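Local coordinates for protein subclass B1 metallo-beta-lactamase (Myroides odoratimimus, PDB 6T5L) that probably hydrolyses the beta-lactam ring of carbapenems and related antibiotics, as a subclass B1 metallo-beta-lactamase with two bound zinc ions, at residues T115-S118 with K119-E123; L181-E184 with I185-K189. One frame throughout, in Å; residues are numbered along the deposited sequence.

Contact 1. Residues T115-S118 with K119-E123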
ATOM      1  N   THR A 115      -7.174   3.816 -11.522  1.00 36.25           N
ATOM      2  CA  THR A 115      -6.300   4.353 -10.495  1.00 39.40           C
ATOM      3  C   THR A 115      -7.030   5.399  -9.660  1.00 36.18           C
ATOM      4  O   THR A 115      -7.687   6.290 -10.210  1.00 42.29           O
ATOM      5  CB  THR A 115      -5.071   4.993 -11.148  1.00 44.14           C
ATOM      6  OG1 THR A 115      -4.412   3.974 -11.882  1.00 45.98           O
ATOM      7  CG2 THR A 115      -4.117   5.544 -10.126  1.00 46.80           C
ATOM      8  N   TYR A 116      -6.887   5.298  -8.351  1.00 37.67           N
ATOM      9  CA  TYR A 116      -7.411   6.286  -7.408  1.00 39.66           C
ATOM     10  C   TYR A 116      -6.254   6.848  -6.609  1.00 37.99           C
ATOM     11  O   TYR A 116      -5.548   6.086  -5.945  1.00 40.30           O
ATOM     12  CB  TYR A 116      -8.402   5.651  -6.441  1.00 35.46           C
ATOM     13  CG  TYR A 116      -9.686   5.161  -7.062  1.00 36.40           C
ATOM     14  CD1 TYR A 116      -9.733   3.924  -7.639  1.00 38.75           C
ATOM     15  CD2 TYR A 116     -10.833   5.949  -7.096  1.00 39.23           C
ATOM     16  CE1 TYR A 116     -10.873   3.432  -8.206  1.00 39.59           C
ATOM     17  CE2 TYR A 116     -11.991   5.472  -7.671  1.00 38.42           C
ATOM     18  CZ  TYR A 116     -11.984   4.192  -8.230  1.00 39.66           C
ATOM     19  OH  TYR A 116     -13.084   3.607  -8.800  1.00 41.06           O
ATOM     20  N   VAL A 117      -6.030   8.157  -6.665  1.00 37.88           N
ATOM     21  CA  VAL A 117      -4.821   8.698  -6.057  1.00 40.96           C
ATOM     22  C   VAL A 117      -5.083  10.097  -5.540  1.00 40.21           C
ATOM     23  O   VAL A 117      -5.981  10.829  -6.015  1.00 41.00           O
ATOM     24  CB  VAL A 117      -3.655   8.651  -7.084  1.00 47.98           C
ATOM     25  CG1 VAL A 117      -4.072   9.351  -8.372  1.00 47.42           C
ATOM     26  CG2 VAL A 117      -2.340   9.246  -6.520  1.00 49.46           C
ATOM     27  N   SER A 118      -4.333  10.448  -4.519  1.00 38.89           N
ATOM     28  CA  SER A 118      -4.541  11.732  -3.896  1.00 45.17           C
ATOM     29  C   SER A 118      -3.939  12.814  -4.779  1.00 45.37           C
ATOM     30  O   SER A 118      -3.005  12.577  -5.559  1.00 41.65           O
ATOM     31  CB  SER A 118      -3.896  11.774  -2.498  1.00 48.66           C
ATOM     32  OG  SER A 118      -2.537  12.159  -2.550  1.00 47.30           O
ATOM     33  N   LYS A 119      -4.425  14.029  -4.571  1.00 45.25           N
ATOM     34  CA  LYS A 119      -4.000  15.160  -5.396  1.00 52.57           C
ATOM     35  C   LYS A 119      -2.552  15.554  -5.115  1.00 49.92           C
ATOM     36  O   LYS A 119      -1.780  15.760  -6.049  1.00 51.28           O
ATOM     37  CB  LYS A 119      -4.937  16.339  -5.181  1.00 54.67           C
ATOM     38  CG  LYS A 119      -6.315  16.148  -5.835  1.00 58.80           C
ATOM     39  CD  LYS A 119      -7.259  17.321  -5.580  1.00 66.51           C
ATOM     40  CE  LYS A 119      -8.561  17.172  -6.332  1.00 72.14           C
ATOM     41  NZ  LYS A 119      -9.531  18.229  -5.919  1.00 79.71           N
ATOM     42  N   GLU A 120      -2.131  15.533  -3.858  1.00 48.04           N
ATOM     43  CA  GLU A 120      -0.723  15.811  -3.559  1.00 52.49           C
ATOM     44  C   GLU A 120       0.182  14.761  -4.194  1.00 47.20           C
ATOM     45  O   GLU A 120       1.220  15.090  -4.768  1.00 47.47           O
ATOM     46  CB  GLU A 120      -0.494  15.868  -2.044  1.00 61.36           C
ATOM     47  CG  GLU A 120       0.778  16.623  -1.688  1.00 77.35           C
ATOM     48  CD  GLU A 120       1.046  16.714  -0.198  1.00 90.35           C
ATOM     49  OE1 GLU A 120       2.188  17.097   0.148  1.00 94.95           O
ATOM     50  OE2 GLU A 120       0.123  16.446   0.613  1.00 94.04           O
ATOM     51  N   THR A 121      -0.257  13.512  -4.230  1.00 43.83           N
ATOM     52  CA  THR A 121       0.562  12.493  -4.890  1.00 46.64           C
ATOM     53  C   THR A 121       0.751  12.796  -6.369  1.00 48.49           C
ATOM     54  O   THR A 121       1.856  12.597  -6.906  1.00 45.70           O
ATOM     55  CB  THR A 121      -0.026  11.098  -4.718  1.00 47.13           C
ATOM     56  OG1 THR A 121       0.011  10.723  -3.354  1.00 56.70           O
ATOM     57  CG2 THR A 121       0.803  10.087  -5.529  1.00 46.54           C
ATOM     58  N   ILE A 122      -0.298  13.321  -7.032  1.00 51.51           N
ATOM     59  CA  ILE A 122      -0.206  13.700  -8.449  1.00 50.45           C
ATOM     60  C   ILE A 122       0.779  14.827  -8.631  1.00 51.90           C
ATOM     61  O   ILE A 122       1.549  14.851  -9.602  1.00 53.58           O
ATOM     62  CB  ILE A 122      -1.591  14.085  -9.014  1.00 50.99           C
ATOM     63  CG1 ILE A 122      -2.544  12.865  -8.930  1.00 47.66           C
ATOM     64  CG2 ILE A 122      -1.520  14.691 -10.531  1.00 48.57           C
ATOM     65  CD1 ILE A 122      -3.940  13.157  -9.459  1.00 50.82           C
ATOM     66  N   GLU A 123       0.733  15.808  -7.736  1.00 54.53           N
ATOM     67  CA  GLU A 123       1.618  16.955  -7.851  1.00 59.36           C
ATOM     68  C   GLU A 123       3.080  16.541  -7.678  1.00 58.51           C
ATOM     69  O   GLU A 123       3.957  16.976  -8.430  1.00 58.13           O
ATOM     70  CB  GLU A 123       1.208  18.001  -6.819  1.00 68.65           C
ATOM     71  CG  GLU A 123       2.083  19.244  -6.829  1.00 90.37           C
ATOM     72  CD  GLU A 123       2.059  19.984  -5.510  1.00105.90           C
ATOM     73  OE1 GLU A 123       3.147  20.336  -5.003  1.00110.41           O
ATOM     74  OE2 GLU A 123       0.949  20.214  -4.985  1.00110.52           O
TER
HETATM   75  O   HOH W   1      -2.309   8.611  -3.042  1.00 48.52           O
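Ser-118 and Thr-121 face each other through their hydroxyls, with OG of Ser-118 3.0 Å from OG1 of Thr-121. The serine OG lies between its own backbone N and carbonyl carbon (chi1 87°), a rotation that carries it forward over the first turn of helix 119-127. The main chain also closes the turn: Ile-122 N donates to Ser-118 O at 3.2 Å, with an N-H...O angle of 149°.

Next to the hydroxyl pair the contact is apolar. The CG2 methyl of Val-117 presses on Thr-121, 3.4 Å from its CG2, closer than usual van der Waals contact, so the packing here is tight. The other branch of the valine, CG1, meets the CG1 arm of Ile-122 at 3.9 Å, so the two methyls of Val-117 are divided between neighbouring residues of the helix.

Ser-118, the last residue of strand 116-118, is the N-cap of helix 119-127, at the first corner of a beta-alpha-beta unit completed by strand 137-139. The strand and helix segments meet at 81°, and Thr-121 and Ile-122 of the first turn lie against the valine.

A water bridges the corner, accepting from Ser-118 N at 3.1 Å and donating to Thr-121 OG1 at 3.2 Å. The threonine hydroxyl also hydrogen-bonds Asp-164 OD2, which ties the helix start to a residue three positions beyond the zinc ligand His-161. Toward strand 137-139, Val-117 and Lys-119 pair through their backbones with Phe-139, while Val-117 and Ile-122 both pack on Thr-136.

Contact 2. Residues L181-E184 with I185-K189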
ATOM      1  N   LEU A 181       4.761   4.959   5.669  1.00 39.27           N
ATOM      2  CA  LEU A 181       4.630   5.682   6.926  1.00 40.69           C
ATOM      3  C   LEU A 181       4.787   4.800   8.171  1.00 40.30           C
ATOM      4  O   LEU A 181       5.143   5.319   9.232  1.00 44.65           O
ATOM      5  CB  LEU A 181       3.278   6.375   6.945  1.00 37.61           C
ATOM      6  CG  LEU A 181       2.962   7.265   8.142  1.00 41.87           C
ATOM      7  CD1 LEU A 181       3.583   8.648   8.148  1.00 39.54           C
ATOM      8  CD2 LEU A 181       1.407   7.323   8.145  1.00 42.34           C
ATOM      9  N   ILE A 182       4.581   3.498   8.073  1.00 40.94           N
ATOM     10  CA  ILE A 182       4.582   2.605   9.228  1.00 43.96           C
ATOM     11  C   ILE A 182       5.740   1.632   9.081  1.00 46.54           C
ATOM     12  O   ILE A 182       5.862   0.959   8.050  1.00 45.63           O
ATOM     13  CB  ILE A 182       3.253   1.827   9.360  1.00 42.70           C
ATOM     14  CG1 ILE A 182       2.100   2.783   9.598  1.00 42.02           C
ATOM     15  CG2 ILE A 182       3.301   0.824  10.521  1.00 45.89           C
ATOM     16  CD1 ILE A 182       2.357   3.843  10.756  1.00 41.24           C
ATOM     17  N   LYS A 183       6.552   1.524  10.125  1.00 45.47           N
ATOM     18  CA  LYS A 183       7.676   0.609  10.155  1.00 48.46           C
ATOM     19  C   LYS A 183       7.246  -0.697  10.828  1.00 49.30           C
ATOM     20  O   LYS A 183       6.284  -0.734  11.596  1.00 48.71           O
ATOM     21  CB  LYS A 183       8.870   1.207  10.939  1.00 51.28           C
ATOM     22  CG  LYS A 183       9.495   2.512  10.406  1.00 52.38           C
ATOM     23  CD  LYS A 183       9.885   2.446   8.917  1.00 46.87           C
ATOM     24  CE  LYS A 183      10.933   3.471   8.587  1.00 51.07           C
ATOM     25  NZ  LYS A 183      11.092   3.631   7.161  1.00 46.40           N
ATOM     26  N   GLU A 184       7.986  -1.758  10.532  1.00 48.54           N
ATOM     27  CA  GLU A 184       7.938  -3.026  11.225  1.00 52.38           C
ATOM     28  C   GLU A 184       8.711  -2.887  12.531  1.00 52.51           C
ATOM     29  O   GLU A 184       9.492  -1.931  12.733  1.00 49.45           O
ATOM     30  CB  GLU A 184       8.515  -4.143  10.326  1.00 52.17           C
ATOM     31  CG  GLU A 184      10.042  -4.177  10.307  1.00 54.16           C
ATOM     32  CD  GLU A 184      10.658  -5.452   9.683  1.00 58.36           C
ATOM     33  OE1 GLU A 184      11.739  -5.294   9.076  1.00 59.73           O
ATOM     34  OE2 GLU A 184      10.110  -6.583   9.824  1.00 58.71           O
ATOM     35  N   ILE A 185       8.456  -3.822  13.441  1.00 53.37           N
ATOM     36  CA  ILE A 185       9.139  -3.807  14.731  1.00 54.29           C
ATOM     37  C   ILE A 185      10.647  -3.863  14.524  1.00 59.25           C
ATOM     38  O   ILE A 185      11.165  -4.656  13.732  1.00 62.10           O
ATOM     39  CB  ILE A 185       8.635  -4.960  15.607  1.00 54.64           C
ATOM     40  CG1 ILE A 185       7.139  -4.809  15.795  1.00 54.49           C
ATOM     41  CG2 ILE A 185       9.323  -4.947  17.014  1.00 57.62           C
ATOM     42  CD1 ILE A 185       6.736  -3.582  16.685  1.00 54.96           C
ATOM     43  N   ASP A 186      11.351  -2.965  15.198  1.00 61.59           N
ATOM     44  CA  ASP A 186      12.809  -2.876  15.231  1.00 62.98           C
ATOM     45  C   ASP A 186      13.432  -2.428  13.906  1.00 60.48           C
ATOM     46  O   ASP A 186      14.658  -2.441  13.772  1.00 63.62           O
ATOM     47  CB  ASP A 186      13.434  -4.201  15.699  1.00 65.34           C
ATOM     48  CG  ASP A 186      13.169  -4.469  17.183  1.00 70.67           C
ATOM     49  OD1 ASP A 186      13.121  -3.480  17.960  1.00 72.33           O
ATOM     50  OD2 ASP A 186      12.954  -5.641  17.574  1.00 70.32           O
ATOM     51  N   ALA A 187      12.638  -1.978  12.947  1.00 56.50           N
ATOM     52  CA  ALA A 187      13.192  -1.335  11.764  1.00 59.51           C
ATOM     53  C   ALA A 187      14.152  -0.179  12.094  1.00 61.76           C
ATOM     54  O   ALA A 187      14.096   0.457  13.151  1.00 59.51           O
ATOM     55  CB  ALA A 187      12.084  -0.743  10.894  1.00 58.99           C
ATOM     56  N   SER A 188      15.020   0.119  11.137  1.00 64.08           N
ATOM     57  CA  SER A 188      15.736   1.379  11.157  1.00 66.12           C
ATOM     58  C   SER A 188      14.841   2.485  10.604  1.00 60.51           C
ATOM     59  O   SER A 188      13.763   2.239  10.067  1.00 54.28           O
ATOM     60  CB  SER A 188      17.006   1.270  10.337  1.00 69.75           C
ATOM     61  OG  SER A 188      17.551  -0.024  10.478  1.00 75.95           O
ATOM     62  N   LYS A 189      15.308   3.724  10.722  1.00 62.11           N
ATOM     63  CA  LYS A 189      14.572   4.842  10.133  1.00 59.25           C
ATOM     64  C   LYS A 189      14.446   4.718   8.621  1.00 53.88           C
ATOM     65  O   LYS A 189      13.437   5.157   8.043  1.00 50.48           O
ATOM     66  CB  LYS A 189      15.247   6.154  10.519  1.00 62.22           C
ATOM     67  CG  LYS A 189      15.487   6.227  12.000  1.00 63.41           C
ATOM     68  CD  LYS A 189      15.632   7.628  12.468  1.00 63.76           C
ATOM     69  CE  LYS A 189      15.386   7.724  13.974  1.00 62.19           C
ATOM     70  NZ  LYS A 189      16.505   7.127  14.792  1.00 66.25           N
TER
HETATM   71  O   HOH W   2       9.696  -6.841  12.764  1.00 58.14           O
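A type II beta turn from Glu-184 to Ala-187 reverses the loop that follows strand 175-179, a few residues past the zinc ligand Cys-180. Ala-187 N donates to Glu-184 O at 3.2 Å, a nearly straight bond (164° at the hydrogen) whose donor sits above the carbonyl plane, 47° out of it. With the chain folded back, the methyl of Ala-187 rests 3.8 Å from CB of Lys-183.

The Glu-184 side chain lies along the turn itself: its CG stands between the backbone N and the carbonyl carbon (chi1 80°), next to the peptide of Ile-185. Its OE2 accepts from the backbone N of Lys-223 and from a water at 3.0 Å, and the same water donates to Ile-185 O, fastening the carboxylate to the turn. Ile-185 packs on Leu-229 and Tyr-232 of helix 228-237, and the Tyr-232 hydroxyl bonds Ala-187 O.

Lys-183, whose side chain comes within about 7 Å of a zinc ion, bends at chi2 and runs beside the returning chain. Its CE lies 3.4 Å from Ser-188 O, and NZ makes a weak hydrogen bond of 2.9 Å to Lys-189 O.

Overall arrangement
From the N terminus, the chain builds the six-stranded sheet ending in strand 88-93, passes the zinc ligands His-96, His-98 and Asp-100, and reaches contact 1, where strand 116-118 turns into helix 119-127. After strand 137-139 it enters the five-stranded sheet, supplying His-161 on the way and Cys-180 just after strand 175-179. Contact 2 then closes a tight turn in the loop leading to helix 200-210, beside helix 228-237. The two contacts follow in series, neither nested nor crossed, and their centres lie 25 Å apart. Both are local: contact 1 joins strand to helix, contact 2 folds a surface loop near the zinc site.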